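Local coordinates for protein pyocin-S2 (Pseudomonas aeruginosa, PDB 4QKO) that is a bacteriocin whose C-terminal HNH nuclease domain, the part described here, breaks down the chromosomal DNA of sensitive cells, at residues E29-P34 / L118-P123. Residues are numbered along the deposited sequence; the frame is centred on the assembly and turned at random.
Sequences EGAPIP and LVAVTP
Ala31 and Ala120 face each other as an antiparallel hydrogen-bonded pair, joined by a nearly straight bond from Ala31 N to Ala120 O (2.8 Å, 177° at the hydrogen) and a return bond from Ala120 N to Ala31 O (2.9 Å). Their methyls lie on one face of the sheet, CB to CB 4.2 Å, where Ala31 also touches Trp21. On the other face the side chain of Val119 sits against the carbonyl oxygens of Glu29 and Ala31. Its CG1, anti to the carbonyl carbon (chi1 -78°), rests 3.4 Å from Glu29 O, while CG2 touches that same oxygen. Besides the hydrogen bond from Ala120 N, Ala31 O receives a CA-H...O contact from Val119. Next to this, Val121 CG1 packs 3.6 Å from the bare CA of Gly30, whose positive phi of 102° suits glycine. At the other end Ile33 and Leu118 cross obliquely: Ile33 CG1, set beside its own backbone N, lies 3.8 Å from Leu118 CB, with CD1 touching the same carbon. Both side chains also touch helix 49-62, Ile33 on Phe56 and Leu118 on Trp49 and Phe52. A water accepts a hydrogen bond from Ile33 N and donates a weak, long one to Leu118 O. Strand 118-121 is the middle strand of a three-stranded antiparallel sheet, between residues 31-32 and strand 99-102, which bears the magnesium ligand His101. Followed by helix 123-130 with the second ligand, His126, it belongs to the beta-beta-alpha metal finger of HNH nucleases.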
loop_
_atom_site.group_PDB
_atom_site.type_symbol
_atom_site.label_atom_id
_atom_site.label_comp_id
_atom_site.label_asym_id
_atom_site.label_seq_id
_atom_site.Cartn_x
_atom_site.Cartn_y
_atom_site.Cartn_z
ATOM N N GLU B 29 -9.762 9.780 13.776
ATOM C CA GLU B 29 -10.595 8.654 13.476
ATOM C C GLU B 29 -10.246 7.964 12.148
ATOM O O GLU B 29 -10.885 7.013 11.792
ATOM C CB GLU B 29 -12.031 9.130 13.365
ATOM C CG GLU B 29 -12.453 10.052 14.490
ATOM C CD GLU B 29 -13.952 10.001 14.729
ATOM O OE1 GLU B 29 -14.608 9.011 14.284
ATOM O OE2 GLU B 29 -14.460 10.928 15.402
ATOM N N GLY B 30 -9.243 8.410 11.405
ATOM C CA GLY B 30 -9.002 7.752 10.125
ATOM C C GLY B 30 -9.535 8.593 8.995
ATOM O O GLY B 30 -10.083 9.676 9.212
ATOM N N ALA B 31 -9.328 8.117 7.767
ATOM C CA ALA B 31 -9.705 8.839 6.632
ATOM C C ALA B 31 -11.091 8.331 6.282
ATOM O O ALA B 31 -11.288 7.179 6.300
ATOM C CB ALA B 31 -8.748 8.562 5.479
ATOM N N PRO B 32 -11.996 9.216 5.943
ATOM C CA PRO B 32 -13.304 8.777 5.494
ATOM C C PRO B 32 -13.265 8.129 4.119
ATOM O O PRO B 32 -12.249 8.210 3.393
ATOM C CB PRO B 32 -14.095 10.056 5.483
ATOM C CG PRO B 32 -13.146 11.106 5.151
ATOM C CD PRO B 32 -11.866 10.679 5.847
ATOM N N ILE B 33 -14.351 7.400 3.779
ATOM C CA ILE B 33 -14.464 6.982 2.390
ATOM C C ILE B 33 -14.790 8.203 1.471
ATOM O O ILE B 33 -15.778 8.984 1.744
ATOM C CB ILE B 33 -15.550 5.914 2.229
ATOM C CG1 ILE B 33 -15.275 4.699 3.106
ATOM C CG2 ILE B 33 -15.694 5.520 0.757
ATOM C CD1 ILE B 33 -13.797 4.287 3.156
ATOM N N PRO B 34 -13.994 8.426 0.425
ATOM C CA PRO B 34 -14.304 9.530 -0.488
ATOM C C PRO B 34 -15.687 9.385 -1.132
ATOM O O PRO B 34 -16.015 8.307 -1.543
ATOM C CB PRO B 34 -13.200 9.458 -1.550
ATOM C CG PRO B 34 -12.081 8.702 -0.889
ATOM C CD PRO B 34 -12.760 7.744 0.054
ATOM N N LEU B 118 -17.188 3.080 7.481
ATOM C CA LEU B 118 -15.805 2.715 7.170
ATOM C C LEU B 118 -14.823 3.868 7.249
ATOM O O LEU B 118 -15.117 4.990 6.891
ATOM C CB LEU B 118 -15.782 2.129 5.802
ATOM C CG LEU B 118 -16.710 0.959 5.605
ATOM C CD1 LEU B 118 -16.529 0.515 4.206
ATOM C CD2 LEU B 118 -16.428 -0.163 6.557
ATOM N N VAL B 119 -13.647 3.552 7.753
ATOM C CA VAL B 119 -12.479 4.455 7.661
ATOM C C VAL B 119 -11.210 3.722 7.161
ATOM O O VAL B 119 -11.027 2.538 7.391
ATOM C CB VAL B 119 -12.136 5.130 8.997
ATOM C CG1 VAL B 119 -13.073 6.284 9.296
ATOM C CG2 VAL B 119 -12.177 4.156 10.135
ATOM N N ALA B 120 -10.288 4.458 6.518
ATOM C CA ALA B 120 -9.023 3.924 6.107
ATOM C C ALA B 120 -8.075 4.446 7.173
ATOM O O ALA B 120 -8.043 5.661 7.410
ATOM C CB ALA B 120 -8.592 4.425 4.738
ATOM N N VAL B 121 -7.328 3.507 7.753
ATOM C CA VAL B 121 -6.313 3.819 8.782
ATOM C C VAL B 121 -4.975 3.185 8.515
ATOM O O VAL B 121 -4.885 2.096 7.969
ATOM C CB VAL B 121 -6.757 3.378 10.166
ATOM C CG1 VAL B 121 -7.807 4.371 10.659
ATOM C CG2 VAL B 121 -7.358 1.999 10.154
ATOM N N THR B 122 -3.931 3.835 9.004
ATOM C CA THR B 122 -2.648 3.155 8.995
ATOM C C THR B 122 -2.605 2.163 10.142
ATOM O O THR B 122 -3.338 2.327 11.128
ATOM C CB THR B 122 -1.490 4.125 9.182
ATOM O OG1 THR B 122 -1.513 4.661 10.512
ATOM C CG2 THR B 122 -1.530 5.232 8.198
ATOM N N PRO B 123 -1.710 1.156 10.055
ATOM C CA PRO B 123 -1.463 0.222 11.165
ATOM C C PRO B 123 -1.073 0.919 12.483
ATOM O O PRO B 123 -1.633 0.623 13.572
ATOM C CB PRO B 123 -0.341 -0.661 10.611
ATOM C CG PRO B 123 -0.714 -0.703 9.153
ATOM C CD PRO B 123 -0.993 0.733 8.833
HETATM O O HOH W 1 -16.850 7.400 5.248
#